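PDB 4DIM: phosphoribosylglycinamide synthetase from Anaerococcus prevotii, which probably binds ATP and acts as a ligase of the ATP-grasp type, consistent with a role in joining phosphoribosylamine to glycine. Local coordinates for residues A49-Y54 with K68-D73; S53-D56 with E62-Q65. All coordinates share one frame; numbering follows the deposited sequence.

Interaction 1. Residues A49-Y54 with K68-D73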
ATOM      1  N   ALA A  49      -5.338 -18.543 -12.028  1.00107.35           N
ATOM      2  CA  ALA A  49      -6.183 -17.888 -13.043  1.00105.24           C
ATOM      3  C   ALA A  49      -6.729 -18.857 -14.062  1.00105.84           C
ATOM      4  O   ALA A  49      -6.003 -19.730 -14.542  1.00106.72           O
ATOM      5  CB  ALA A  49      -5.423 -16.787 -13.764  1.00104.79           C
ATOM      6  N   ASP A  50      -8.010 -18.683 -14.411  1.00100.30           N
ATOM      7  CA  ASP A  50      -8.677 -19.492 -15.433  1.00101.64           C
ATOM      8  C   ASP A  50      -8.296 -18.983 -16.852  1.00103.22           C
ATOM      9  O   ASP A  50      -8.168 -19.783 -17.780  1.00105.15           O
ATOM     10  CB  ASP A  50     -10.207 -19.458 -15.253  1.00104.98           C
ATOM     11  CG  ASP A  50     -10.712 -20.021 -13.941  1.00118.18           C
ATOM     12  OD1 ASP A  50     -10.047 -19.806 -12.913  1.00118.64           O
ATOM     13  OD2 ASP A  50     -11.814 -20.631 -13.937  1.00127.42           O
ATOM     14  N   GLU A  51      -8.122 -17.655 -16.999  1.00 95.77           N
ATOM     15  CA  GLU A  51      -7.777 -16.978 -18.251  1.00 96.10           C
ATOM     16  C   GLU A  51      -6.598 -16.008 -18.051  1.00 95.80           C
ATOM     17  O   GLU A  51      -6.323 -15.602 -16.928  1.00 89.38           O
ATOM     18  CB  GLU A  51      -9.006 -16.171 -18.726  1.00 98.80           C
ATOM     19  CG  GLU A  51      -9.309 -16.199 -20.203  1.00112.04           C
ATOM     20  CD  GLU A  51     -10.748 -15.804 -20.467  1.00135.77           C
ATOM     21  OE1 GLU A  51     -11.649 -16.500 -19.945  1.00129.44           O
ATOM     22  OE2 GLU A  51     -10.978 -14.773 -21.141  1.00128.88           O
ATOM     23  N   ILE A  52      -5.919 -15.637 -19.164  1.00 95.20           N
ATOM     24  CA  ILE A  52      -4.838 -14.655 -19.181  1.00 93.53           C
ATOM     25  C   ILE A  52      -5.124 -13.720 -20.288  1.00 97.08           C
ATOM     26  O   ILE A  52      -5.372 -14.187 -21.390  1.00100.14           O
ATOM     27  CB  ILE A  52      -3.422 -15.256 -19.333  1.00 97.44           C
ATOM     28  CG1 ILE A  52      -3.191 -16.373 -18.281  1.00 97.86           C
ATOM     29  CG2 ILE A  52      -2.351 -14.130 -19.228  1.00 96.40           C
ATOM     30  CD1 ILE A  52      -1.881 -17.052 -18.313  1.00109.92           C
ATOM     31  N   SER A  53      -5.110 -12.412 -20.010  1.00 91.56           N
ATOM     32  CA  SER A  53      -5.356 -11.355 -21.001  1.00 92.55           C
ATOM     33  C   SER A  53      -4.140 -10.481 -20.974  1.00 95.38           C
ATOM     34  O   SER A  53      -3.800  -9.933 -19.926  1.00 92.95           O
ATOM     35  CB  SER A  53      -6.633 -10.573 -20.693  1.00 95.80           C
ATOM     36  OG  SER A  53      -7.007  -9.774 -21.803  1.00106.95           O
ATOM     37  N   TYR A  54      -3.397 -10.464 -22.073  1.00 94.14           N
ATOM     38  CA  TYR A  54      -2.154  -9.743 -22.113  1.00 92.71           C
ATOM     39  C   TYR A  54      -2.448  -8.266 -22.314  1.00 97.27           C
ATOM     40  O   TYR A  54      -3.143  -7.893 -23.255  1.00 99.45           O
ATOM     41  CB  TYR A  54      -1.236 -10.326 -23.181  1.00 96.27           C
ATOM     42  CG  TYR A  54      -0.661 -11.684 -22.824  1.00 98.43           C
ATOM     43  CD1 TYR A  54      -0.743 -12.750 -23.709  1.00103.18           C
ATOM     44  CD2 TYR A  54       0.066 -11.870 -21.654  1.00 98.02           C
ATOM     45  CE1 TYR A  54      -0.154 -13.978 -23.422  1.00104.55           C
ATOM     46  CE2 TYR A  54       0.645 -13.098 -21.347  1.00 99.33           C
ATOM     47  CZ  TYR A  54       0.539 -14.153 -22.234  1.00108.17           C
ATOM     48  OH  TYR A  54       1.128 -15.370 -21.953  1.00107.41           O
ATOM     49  N   LYS A  68     -13.644  -4.541 -23.371  1.00108.47           N
ATOM     50  CA  LYS A  68     -14.974  -4.529 -23.975  1.00112.42           C
ATOM     51  C   LYS A  68     -15.424  -5.937 -24.391  1.00117.67           C
ATOM     52  O   LYS A  68     -16.602  -6.281 -24.214  1.00116.67           O
ATOM     53  CB  LYS A  68     -15.032  -3.554 -25.169  1.00117.81           C
ATOM     54  CG  LYS A  68     -15.540  -2.146 -24.766  1.00138.67           C
ATOM     55  CD  LYS A  68     -17.088  -2.081 -24.510  1.00151.00           C
ATOM     56  CE  LYS A  68     -17.552  -0.738 -23.976  1.00160.68           C
ATOM     57  NZ  LYS A  68     -18.880  -0.811 -23.304  1.00165.55           N
ATOM     58  N   ASP A  69     -14.469  -6.772 -24.866  1.00115.46           N
ATOM     59  CA  ASP A  69     -14.767  -8.137 -25.285  1.00116.60           C
ATOM     60  C   ASP A  69     -14.378  -9.186 -24.214  1.00114.62           C
ATOM     61  O   ASP A  69     -14.410 -10.367 -24.532  1.00114.49           O
ATOM     62  CB  ASP A  69     -14.075  -8.422 -26.626  1.00121.23           C
ATOM     63  CG  ASP A  69     -14.521  -7.490 -27.756  1.00141.13           C
ATOM     64  OD1 ASP A  69     -15.579  -7.771 -28.390  1.00146.07           O
ATOM     65  OD2 ASP A  69     -13.819  -6.486 -28.009  1.00149.32           O
ATOM     66  N   LEU A  70     -14.135  -8.794 -22.931  1.00107.61           N
ATOM     67  CA  LEU A  70     -13.787  -9.770 -21.890  1.00104.56           C
ATOM     68  C   LEU A  70     -14.985 -10.230 -21.018  1.00110.95           C
ATOM     69  O   LEU A  70     -14.799 -11.118 -20.179  1.00109.42           O
ATOM     70  CB  LEU A  70     -12.644  -9.257 -20.992  1.00100.27           C
ATOM     71  CG  LEU A  70     -11.253  -9.151 -21.678  1.00101.70           C
ATOM     72  CD1 LEU A  70     -10.229  -8.645 -20.716  1.00 95.84           C
ATOM     73  CD2 LEU A  70     -10.796 -10.488 -22.309  1.00102.24           C
ATOM     74  N   ASN A  71     -16.212  -9.724 -21.248  1.00111.06           N
ATOM     75  CA  ASN A  71     -17.407 -10.246 -20.570  1.00112.02           C
ATOM     76  C   ASN A  71     -17.269 -10.209 -19.045  1.00112.06           C
ATOM     77  O   ASN A  71     -17.696 -11.135 -18.347  1.00112.12           O
ATOM     78  CB  ASN A  71     -17.661 -11.694 -21.043  1.00113.21           C
ATOM     79  CG  ASN A  71     -18.948 -11.882 -21.756  1.00128.52           C
ATOM     80  OD1 ASN A  71     -19.046 -11.571 -22.933  1.00117.96           O
ATOM     81  ND2 ASN A  71     -19.949 -12.436 -21.082  1.00127.38           N
ATOM     82  N   LEU A  72     -16.741  -9.112 -18.525  1.00104.36           N
ATOM     83  CA  LEU A  72     -16.516  -9.018 -17.091  1.00100.86           C
ATOM     84  C   LEU A  72     -17.756  -8.691 -16.266  1.00106.34           C
ATOM     85  O   LEU A  72     -18.685  -8.029 -16.720  1.00108.31           O
ATOM     86  CB  LEU A  72     -15.460  -7.948 -16.791  1.00 97.77           C
ATOM     87  CG  LEU A  72     -14.164  -8.043 -17.578  1.00100.43           C
ATOM     88  CD1 LEU A  72     -13.272  -6.945 -17.181  1.00 97.58           C
ATOM     89  CD2 LEU A  72     -13.510  -9.399 -17.411  1.00 99.05           C
ATOM     90  N   ASP A  73     -17.732  -9.165 -15.021  1.00103.68           N
ATOM     91  CA  ASP A  73     -18.706  -8.852 -13.978  1.00105.15           C
ATOM     92  C   ASP A  73     -18.086  -7.829 -13.028  1.00105.27           C
ATOM     93  O   ASP A  73     -18.814  -6.992 -12.495  1.00106.90           O
ATOM     94  CB  ASP A  73     -19.167 -10.110 -13.240  1.00107.99           C
ATOM     95  CG  ASP A  73     -20.067 -10.940 -14.125  1.00122.18           C
ATOM     96  OD1 ASP A  73     -21.171 -10.455 -14.467  1.00123.79           O
ATOM     97  OD2 ASP A  73     -19.629 -12.036 -14.553  1.00132.20           O
TER
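Leu70 holds its CG anti to its own carbonyl carbon (chi1 -69°) and Ser53 places OG anti to the backbone N (chi1 -167°), and these two torsions aim a forked methyl pair at a hydroxyl. The fork straddles the oxygen unevenly: Leu70 CD1 lies 3.6 Å from Ser53 OG, while Leu70 CD2 stands 3.9 Å from the same Ser53 OG. Ser53 CB joins at the side, 4.1 Å from Leu70 CD1. The contact is therefore van der Waals packing, made by one branched side chain bridging backbones whose nearest CA atoms, those of Ser53 and Leu70, are 8.6 Å apart. Glu51 adds only a marginal touch, with Glu51 OE2 4.4 Å from Leu70 CD2. Its carboxylate is engaged by other groups, OE1 with His32 and OE2 in a salt bridge to Arg9 NH1. That nitrogen also hydrogen-bonds to the carbonyl oxygen of Leu70, giving the two segments a shared polar clasp beside the leucine. Edge strand 51-54, bonded to strand 32-37, helix 60-66 and strand 74-76 form a beta-alpha-beta crossover of the parallel sheet, and the contact sits where its helix-to-strand loop passes the first strand, resting Leu72 on strands 32-37 and 9-13.

Interaction 2. Residues S53-D56 with E62-Q65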
ATOM      1  N   SER A  53      -5.110 -12.412 -20.010  1.00 91.56           N
ATOM      2  CA  SER A  53      -5.356 -11.355 -21.001  1.00 92.55           C
ATOM      3  C   SER A  53      -4.140 -10.481 -20.974  1.00 95.38           C
ATOM      4  O   SER A  53      -3.800  -9.933 -19.926  1.00 92.95           O
ATOM      5  CB  SER A  53      -6.633 -10.573 -20.693  1.00 95.80           C
ATOM      6  OG  SER A  53      -7.007  -9.774 -21.803  1.00106.95           O
ATOM      7  N   TYR A  54      -3.397 -10.464 -22.073  1.00 94.14           N
ATOM      8  CA  TYR A  54      -2.154  -9.743 -22.113  1.00 92.71           C
ATOM      9  C   TYR A  54      -2.448  -8.266 -22.314  1.00 97.27           C
ATOM     10  O   TYR A  54      -3.143  -7.893 -23.255  1.00 99.45           O
ATOM     11  CB  TYR A  54      -1.236 -10.326 -23.181  1.00 96.27           C
ATOM     12  CG  TYR A  54      -0.661 -11.684 -22.824  1.00 98.43           C
ATOM     13  CD1 TYR A  54      -0.743 -12.750 -23.709  1.00103.18           C
ATOM     14  CD2 TYR A  54       0.066 -11.870 -21.654  1.00 98.02           C
ATOM     15  CE1 TYR A  54      -0.154 -13.978 -23.422  1.00104.55           C
ATOM     16  CE2 TYR A  54       0.645 -13.098 -21.347  1.00 99.33           C
ATOM     17  CZ  TYR A  54       0.539 -14.153 -22.234  1.00108.17           C
ATOM     18  OH  TYR A  54       1.128 -15.370 -21.953  1.00107.41           O
HETATM   19  N   MSE A  55      -1.987  -7.433 -21.368  1.00 92.53           N
HETATM   20  CA  MSE A  55      -2.241  -5.995 -21.397  1.00 91.67           C
HETATM   21  C   MSE A  55      -1.296  -5.273 -20.494  1.00 98.83           C
HETATM   22  O   MSE A  55      -0.919  -5.814 -19.462  1.00 98.26           O
HETATM   23  CB  MSE A  55      -3.700  -5.688 -20.939  1.00 91.14           C
HETATM   24  CG  MSE A  55      -4.061  -6.266 -19.534  1.00 92.00           C
HETATM   25 SE   MSE A  55      -5.826  -5.828 -18.919  0.72 95.26          SE
HETATM   26  CE  MSE A  55      -6.874  -6.647 -20.217  1.00 96.50           C
ATOM     27  N   ASP A  56      -0.942  -4.036 -20.858  1.00 98.92           N
ATOM     28  CA  ASP A  56      -0.182  -3.138 -19.996  1.00 97.85           C
ATOM     29  C   ASP A  56      -1.246  -2.395 -19.160  1.00 99.02           C
ATOM     30  O   ASP A  56      -2.012  -1.559 -19.674  1.00 98.85           O
ATOM     31  CB  ASP A  56       0.741  -2.195 -20.781  1.00101.79           C
ATOM     32  CG  ASP A  56       1.409  -1.157 -19.904  1.00114.67           C
ATOM     33  OD1 ASP A  56       1.701  -1.477 -18.701  1.00110.01           O
ATOM     34  OD2 ASP A  56       1.633  -0.021 -20.398  1.00125.07           O
ATOM     35  N   GLU A  62      -5.300   1.685 -23.298  1.00104.07           N
ATOM     36  CA  GLU A  62      -5.187   0.325 -23.850  1.00103.87           C
ATOM     37  C   GLU A  62      -6.129  -0.628 -23.145  1.00106.99           C
ATOM     38  O   GLU A  62      -6.802  -1.422 -23.779  1.00107.66           O
ATOM     39  CB  GLU A  62      -3.755  -0.198 -23.697  1.00103.58           C
ATOM     40  CG  GLU A  62      -3.486  -1.523 -24.392  1.00114.79           C
ATOM     41  CD  GLU A  62      -2.359  -2.301 -23.748  1.00129.72           C
ATOM     42  OE1 GLU A  62      -2.646  -3.084 -22.815  1.00130.39           O
ATOM     43  OE2 GLU A  62      -1.186  -2.082 -24.127  1.00114.15           O
ATOM     44  N   VAL A  63      -6.150  -0.549 -21.819  1.00102.71           N
ATOM     45  CA  VAL A  63      -6.961  -1.407 -20.973  1.00100.33           C
ATOM     46  C   VAL A  63      -8.435  -1.258 -21.285  1.00104.37           C
ATOM     47  O   VAL A  63      -9.108  -2.272 -21.396  1.00104.44           O
ATOM     48  CB  VAL A  63      -6.658  -1.114 -19.493  1.00101.18           C
ATOM     49  CG1 VAL A  63      -7.745  -1.663 -18.571  1.00100.36           C
ATOM     50  CG2 VAL A  63      -5.304  -1.698 -19.121  1.00 99.22           C
ATOM     51  N   GLU A  64      -8.930  -0.016 -21.407  1.00101.32           N
ATOM     52  CA  GLU A  64     -10.332   0.291 -21.711  1.00103.44           C
ATOM     53  C   GLU A  64     -10.783  -0.431 -23.003  1.00111.05           C
ATOM     54  O   GLU A  64     -11.897  -0.950 -23.076  1.00112.16           O
ATOM     55  CB  GLU A  64     -10.484   1.821 -21.853  1.00106.52           C
ATOM     56  CG  GLU A  64     -11.891   2.346 -22.091  1.00117.85           C
ATOM     57  CD  GLU A  64     -11.959   3.650 -22.867  1.00133.57           C
ATOM     58  OE1 GLU A  64     -11.079   4.520 -22.669  1.00112.63           O
ATOM     59  OE2 GLU A  64     -12.927   3.818 -23.645  1.00132.00           O
ATOM     60  N   GLN A  65      -9.904  -0.471 -24.003  1.00109.32           N
ATOM     61  CA  GLN A  65     -10.187  -1.124 -25.273  1.00113.62           C
ATOM     62  C   GLN A  65     -10.246  -2.639 -25.102  1.00118.16           C
ATOM     63  O   GLN A  65     -11.182  -3.285 -25.570  1.00121.46           O
ATOM     64  CB  GLN A  65      -9.116  -0.755 -26.337  1.00116.61           C
ATOM     65  CG  GLN A  65      -9.418   0.488 -27.208  1.00136.89           C
ATOM     66  CD  GLN A  65     -10.149   1.629 -26.521  1.00154.13           C
ATOM     67  OE1 GLN A  65      -9.553   2.465 -25.823  1.00149.58           O
ATOM     68  NE2 GLN A  65     -11.459   1.723 -26.746  1.00140.64           N
TER
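Val63 and Met55, a selenomethionine, form the buried side of this contact but meet only loosely, their side chains crossing at about a right angle with Met55 SE 4.2 Å from Val63 CG2. The same methyl packs more closely on the backbone of the other segment, Val63 CG2 lying 3.3 Å from Asp56 O, and Ser86 and Ile90 of helix 84-94 cover Val63 further. On the outer side Glu62 and Asp56 are partly exposed, yet the carboxylate lies close against the chain. Glu62 reaches out from helix 60-66 with CG anti to its backbone N (chi1 -173°) and an extended chain. Asp56 N donates to Glu62 OE1 at 2.8 Å, a moderately bent bond (145°) that uses the syn lone pair of OE1. Glu62 OE1 also sits beside Met55 CA and CB. Asp56 OD1 bonds to Ser58, and Asp56 OD2 remains 5.1 Å from Glu62 OE2. Were Glu62 cut back to an alanine, the Asp56 N-H would probably lose this acceptor and the chain at Met55 and Asp56 its polar tie to helix 60-66. Chemically, an apolar anchor and a charged acceptor for one backbone N-H together seat the helix of the beta-alpha-beta crossover on the chain leaving its first strand; the nearby like charge may slightly raise the cost of ionising Glu62, an effect the bonded N-H would partly offset.

How the interactions relate
Both contacts start from strand 51-54 and nest one inside the other. From the strand the chain enters the turn around Asp56 and then helix 60-66, where interaction 2 closes the shorter loop by folding the helix back on residues that follow the strand. The chain continues through the helix into the 68-73 loop, and interaction 1 closes the wider loop on the strand itself. The two meet directly, Leu70 CD1 lying 3.9 Å from Met55 CE. Together they hold helix 60-66 and the loop after it to edge strand 51-54 in this Rossmann-like parallel sheet, before the chain crosses to strand 74-76 at the other edge.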